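Phosphinothricin N-acetyltransferase (PDB 5DWM) transfers the acetyl group of acetyl-CoA to the amino group of phosphinothricin, as a member of the GNAT acetyltransferase family. Local coordinates at the interface of chains A and B. Residues are numbered along the deposited sequence; one frame, centred on the assembly and turned at random. Chains: chain A/B, Phosphinothricin N-acetyltransferase.

Contacts 1 and 2 are two patches of one two-fold symmetric interface between identical chains. Their C-alpha centres lie about 22 Å apart, and each has a twin with the chains exchanged. Strand 162-172 of chain B runs through both, with B:Gln170 in contact 1 and B:Trp163 in contact 2. Gln124 serves twice, from chain B in contact 1 and from chain A in contact 2. The stretch just after strand 148-153 also serves both, from opposite chains. Contact 1 relies on polar bonds to the backbone, whereas contact 2 relies mainly on aromatic and proline packing. Together they would hold the dimer over a broad front.

Contact 1: the interface of chains A and B. Residues chain A 152-154; chain B 124, 126, 150, 170.
A:Arg152 and A:Glu154 meet B:Cys150 and B:Gln170 in a strand-to-strand homodimer interface that ties the two copies together in the deposited assembly. The crystal by itself does not establish that this dimer is the working form. The backbone N of A:Arg152 donates to B:Cys150 O at 2.9 Å, joining strand 148-153 of one chain to the same strand of the other.

The amide of B:Gln170 grips the backbone of A:Glu154 with both ends. A:Glu154 N donates to B:Gln170 OE1 at 2.9 Å, in the carbonyl plane and on a lone pair. B:Gln170 NE2 donates to A:Glu154 O, also at 2.9 Å. This second acceptor lies nearly in the amide plane. The paired bonds fix the rotation of the amide. CG of B:Gln170 lies between its backbone N and carbonyl carbon (chi1 70°), and the chain then extends straight across to A:Glu154. Water 1 links B:Gln170 OE1 to the carboxylate oxygen OE2 of A:Glu154. The carboxylate is turned almost perpendicular to the amide. B:Gln124 OE1 takes a weak bond from B:Gln170 NE2.

The apolar part is light: A:Ile153 CD1 touches B:Leu126 CD2 at 4.1 Å, the side chains crossing near a right angle. In the fold, chain A contributes the end of strand 148-153 and the loop residue A:Glu154 that follows it, and chain B contributes strands 124-129, 148-153 and 162-172.

Contact 2: the interface of chains A and B. Residues chain A 85, 88, 123-124, 176, 181; chain B 155-156, 158, 163.
B:Trp163 and B:Phe158 pack against A:Pro181, A:Trp88 and A:Arg123 in an aromatic patch of the dimer interface. The patch joins strands 156-159 and 162-172 of chain B, with the preceding loop residue B:Gly155, to loops of chain A, its 3-10 helix 84-86 and the start of strand 124-129.

A:Pro181 lies over one face of B:Phe158, its CD 3.6 Å from the ring centroid in a CH-pi contact. Its CG covers the same ring nearer CG of B:Phe158. The proline CB turns the other way, lying over the rim of A:Trp88 and touching B:Trp163 CZ2 at 3.7 Å. The proline thus fills the angle between three aromatic rings. Within chain B, the edge of B:Phe158 points at the face of B:Trp163, with CD1 over the centre of the indole. CG of B:Phe158 is anti to its backbone N (chi1 -169°), which carries the ring towards A:Pro181.

The benzo end of B:Trp163 reaches into chain A. Its CH2 meets A:Trp88 CB edge-on, in the indole plane, and A:Arg123 CG at 3.7 Å. A:Arg123 meets the ring through CB and CG, and its guanidinium NH1 lies 3.7 Å from B:Trp163 CZ2, the two planes 36° apart. The two tryptophan side chains cross at about a right angle. The A:Arg123 chain bends at chi2 (-62°), and NH1 donates to A:Gly176 O at 2.9 Å, in the guanidinium plane. That bond fixes the guanidinium beside the indole, and A:Gly176 O lies over the rim of the indole face away from B:Phe158.

Polar links are backbone and water-borne. B:Phe158 N donates to A:Ala85 O at 3.1 Å. Water 2 also meets this oxygen, joining it to A:Trp88 N and B:Ser156 O. Water 3 sits above the rim of the B:Trp163 ring and bridges the amide oxygen OE1 of A:Gln124 to B:Gly155 O, which lies 2.9 Å from that water's oxygen.

Contact 1: the interface of chains A and B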
loop_
_atom_site.group_PDB
_atom_site.type_symbol
_atom_site.label_atom_id
_atom_site.label_comp_id
_atom_site.label_asym_id
_atom_site.label_seq_id
_atom_site.Cartn_x
_atom_site.Cartn_y
_atom_site.Cartn_z
ATOM N N ARG A 152 -6.327 -3.306 10.027
ATOM C CA ARG A 152 -7.083 -4.343 9.333
ATOM C C ARG A 152 -8.000 -3.639 8.346
ATOM O O ARG A 152 -8.934 -2.939 8.759
ATOM C CB ARG A 152 -7.888 -5.190 10.313
ATOM C CG ARG A 152 -8.618 -6.347 9.652
ATOM C CD ARG A 152 -9.013 -7.390 10.692
ATOM N NE ARG A 152 -9.805 -8.481 10.128
ATOM C CZ ARG A 152 -9.784 -9.732 10.580
ATOM N NH1 ARG A 152 -9.000 -10.069 11.598
ATOM N NH2 ARG A 152 -10.542 -10.654 10.008
ATOM N N ILE A 153 -7.726 -3.802 7.053
ATOM C CA ILE A 153 -8.580 -3.235 6.011
ATOM C C ILE A 153 -9.606 -4.308 5.680
ATOM O O ILE A 153 -9.276 -5.325 5.068
ATOM C CB ILE A 153 -7.794 -2.824 4.759
ATOM C CG1 ILE A 153 -6.625 -1.903 5.097
ATOM C CG2 ILE A 153 -8.736 -2.174 3.733
ATOM C CD1 ILE A 153 -5.694 -1.669 3.899
ATOM N N GLU A 154 -10.851 -4.083 6.083
ATOM C CA GLU A 154 -11.895 -5.078 5.897
ATOM C C GLU A 154 -12.369 -5.104 4.452
ATOM O O GLU A 154 -12.543 -4.061 3.819
ATOM C CB GLU A 154 -13.071 -4.751 6.800
ATOM C CG GLU A 154 -12.749 -4.916 8.271
ATOM C CD GLU A 154 -13.974 -4.739 9.128
ATOM O OE1 GLU A 154 -14.773 -5.693 9.216
ATOM O OE2 GLU A 154 -14.152 -3.636 9.685
ATOM N N GLN B 124 -15.155 -0.611 -1.364
ATOM C CA GLN B 124 -14.502 0.060 -0.250
ATOM C C GLN B 124 -13.685 1.221 -0.785
ATOM O O GLN B 124 -13.049 1.110 -1.843
ATOM C CB GLN B 124 -13.533 -0.873 0.495
ATOM C CG GLN B 124 -14.157 -2.152 1.035
ATOM C CD GLN B 124 -15.042 -1.952 2.264
ATOM O OE1 GLN B 124 -14.908 -0.980 3.013
ATOM N NE2 GLN B 124 -15.942 -2.901 2.486
ATOM N N LEU B 126 -10.627 3.730 0.566
ATOM C CA LEU B 126 -9.594 3.751 1.594
ATOM C C LEU B 126 -8.890 5.105 1.591
ATOM O O LEU B 126 -8.508 5.611 0.529
ATOM C CB LEU B 126 -8.557 2.669 1.287
ATOM C CG LEU B 126 -7.348 2.534 2.216
ATOM C CD1 LEU B 126 -7.778 1.913 3.556
ATOM C CD2 LEU B 126 -6.256 1.675 1.572
ATOM N N CYS B 150 -9.194 2.195 10.508
ATOM C CA CYS B 150 -8.846 0.805 10.241
ATOM C C CYS B 150 -7.341 0.550 10.315
ATOM O O CYS B 150 -6.873 -0.493 9.835
ATOM C CB CYS B 150 -9.425 0.319 8.905
ATOM S SG CYS B 150 -8.815 1.137 7.418
ATOM N N GLN B 170 -11.468 3.678 6.255
ATOM C CA GLN B 170 -12.189 3.120 5.118
ATOM C C GLN B 170 -13.683 3.385 5.226
ATOM O O GLN B 170 -14.245 3.554 6.317
ATOM C CB GLN B 170 -11.929 1.619 4.930
ATOM C CG GLN B 170 -12.549 0.730 6.009
ATOM C CD GLN B 170 -12.210 -0.739 5.807
ATOM O OE1 GLN B 170 -11.662 -1.385 6.699
ATOM N NE2 GLN B 170 -12.521 -1.267 4.624
HETATM O O HOH W 1 -12.494 -1.630 9.228
#

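Contact 2: the interface of chains A and B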
loop_
_atom_site.group_PDB
_atom_site.type_symbol
_atom_site.label_atom_id
_atom_site.label_comp_id
_atom_site.label_asym_id
_atom_site.label_seq_id
_atom_site.Cartn_x
_atom_site.Cartn_y
_atom_site.Cartn_z
ATOM N N ALA A 85 9.719 9.908 1.568
ATOM C CA ALA A 85 9.551 9.852 3.019
ATOM C C ALA A 85 9.367 8.426 3.528
ATOM O O ALA A 85 9.608 8.174 4.712
ATOM C CB ALA A 85 8.386 10.740 3.473
ATOM N N TRP A 88 12.493 4.512 4.814
ATOM C CA TRP A 88 12.907 3.723 5.968
ATOM C C TRP A 88 11.910 2.619 6.314
ATOM O O TRP A 88 12.054 1.970 7.353
ATOM C CB TRP A 88 13.168 4.629 7.177
ATOM C CG TRP A 88 14.327 5.582 6.989
ATOM C CD1 TRP A 88 15.623 5.382 7.377
ATOM C CD2 TRP A 88 14.289 6.879 6.378
ATOM N NE1 TRP A 88 16.391 6.476 7.047
ATOM C CE2 TRP A 88 15.598 7.406 6.427
ATOM C CE3 TRP A 88 13.275 7.645 5.786
ATOM C CZ2 TRP A 88 15.918 8.665 5.915
ATOM C CZ3 TRP A 88 13.597 8.900 5.272
ATOM C CH2 TRP A 88 14.907 9.393 5.339
ATOM N N ARG A 123 13.905 1.248 9.408
ATOM C CA ARG A 123 13.371 1.534 10.732
ATOM C C ARG A 123 12.062 0.815 11.040
ATOM O O ARG A 123 11.712 0.683 12.220
ATOM C CB ARG A 123 13.191 3.053 10.928
ATOM C CG ARG A 123 14.495 3.851 10.961
ATOM C CD ARG A 123 15.360 3.404 12.127
ATOM N NE ARG A 123 16.562 4.218 12.309
ATOM C CZ ARG A 123 16.606 5.319 13.047
ATOM N NH1 ARG A 123 15.507 5.746 13.655
ATOM N NH2 ARG A 123 17.743 5.996 13.162
ATOM N N GLN A 124 11.325 0.361 10.026
ATOM C CA GLN A 124 10.099 -0.400 10.242
ATOM C C GLN A 124 9.999 -1.483 9.182
ATOM O O GLN A 124 10.324 -1.247 8.014
ATOM C CB GLN A 124 8.841 0.490 10.124
ATOM C CG GLN A 124 8.824 1.706 11.026
ATOM C CD GLN A 124 8.618 1.400 12.504
ATOM O OE1 GLN A 124 8.967 2.219 13.373
ATOM N NE2 GLN A 124 8.042 0.243 12.802
ATOM N N GLY A 176 13.381 2.305 15.537
ATOM C CA GLY A 176 12.048 2.692 15.102
ATOM C C GLY A 176 11.968 4.183 14.837
ATOM O O GLY A 176 12.783 4.754 14.101
ATOM N N PRO A 181 16.583 9.551 11.916
ATOM C CA PRO A 181 17.237 8.611 11.004
ATOM C C PRO A 181 18.538 9.182 10.466
ATOM O O PRO A 181 18.817 10.380 10.557
ATOM C CB PRO A 181 16.217 8.460 9.871
ATOM C CG PRO A 181 15.519 9.770 9.840
ATOM C CD PRO A 181 15.442 10.232 11.277
ATOM N N GLY B 155 5.498 5.555 12.378
ATOM C CA GLY B 155 6.832 5.799 11.862
ATOM C C GLY B 155 7.012 5.393 10.418
ATOM O O GLY B 155 8.105 4.959 10.030
ATOM N N SER B 156 5.962 5.525 9.606
ATOM C CA SER B 156 6.018 5.143 8.205
ATOM C C SER B 156 6.792 6.145 7.354
ATOM O O SER B 156 7.289 5.779 6.283
ATOM C CB SER B 156 4.594 5.034 7.665
ATOM O OG SER B 156 3.962 6.308 7.749
ATOM N N PHE B 158 9.483 9.857 7.280
ATOM C CA PHE B 158 10.256 10.917 7.912
ATOM C C PHE B 158 10.336 12.072 6.928
ATOM O O PHE B 158 10.852 11.908 5.819
ATOM C CB PHE B 158 11.662 10.479 8.336
ATOM C CG PHE B 158 12.348 11.499 9.208
ATOM C CD1 PHE B 158 12.193 11.464 10.588
ATOM C CD2 PHE B 158 13.098 12.525 8.650
ATOM C CE1 PHE B 158 12.785 12.415 11.389
ATOM C CE2 PHE B 158 13.706 13.476 9.452
ATOM C CZ PHE B 158 13.551 13.414 10.826
ATOM N N TRP B 163 9.341 12.151 12.485
ATOM C CA TRP B 163 8.703 10.912 12.088
ATOM C C TRP B 163 7.196 11.112 11.983
ATOM O O TRP B 163 6.596 11.880 12.743
ATOM C CB TRP B 163 9.002 9.823 13.113
ATOM C CG TRP B 163 10.388 9.277 12.981
ATOM C CD1 TRP B 163 11.455 9.508 13.816
ATOM C CD2 TRP B 163 10.869 8.418 11.942
ATOM N NE1 TRP B 163 12.564 8.832 13.358
ATOM C CE2 TRP B 163 12.229 8.153 12.214
ATOM C CE3 TRP B 163 10.276 7.826 10.819
ATOM C CZ2 TRP B 163 13.005 7.343 11.394
ATOM C CZ3 TRP B 163 11.051 7.032 10.002
ATOM C CH2 TRP B 163 12.403 6.790 10.295
HETATM O O HOH W 2 10.303 5.817 6.097
HETATM O O HOH W 3 10.134 4.597 12.044
#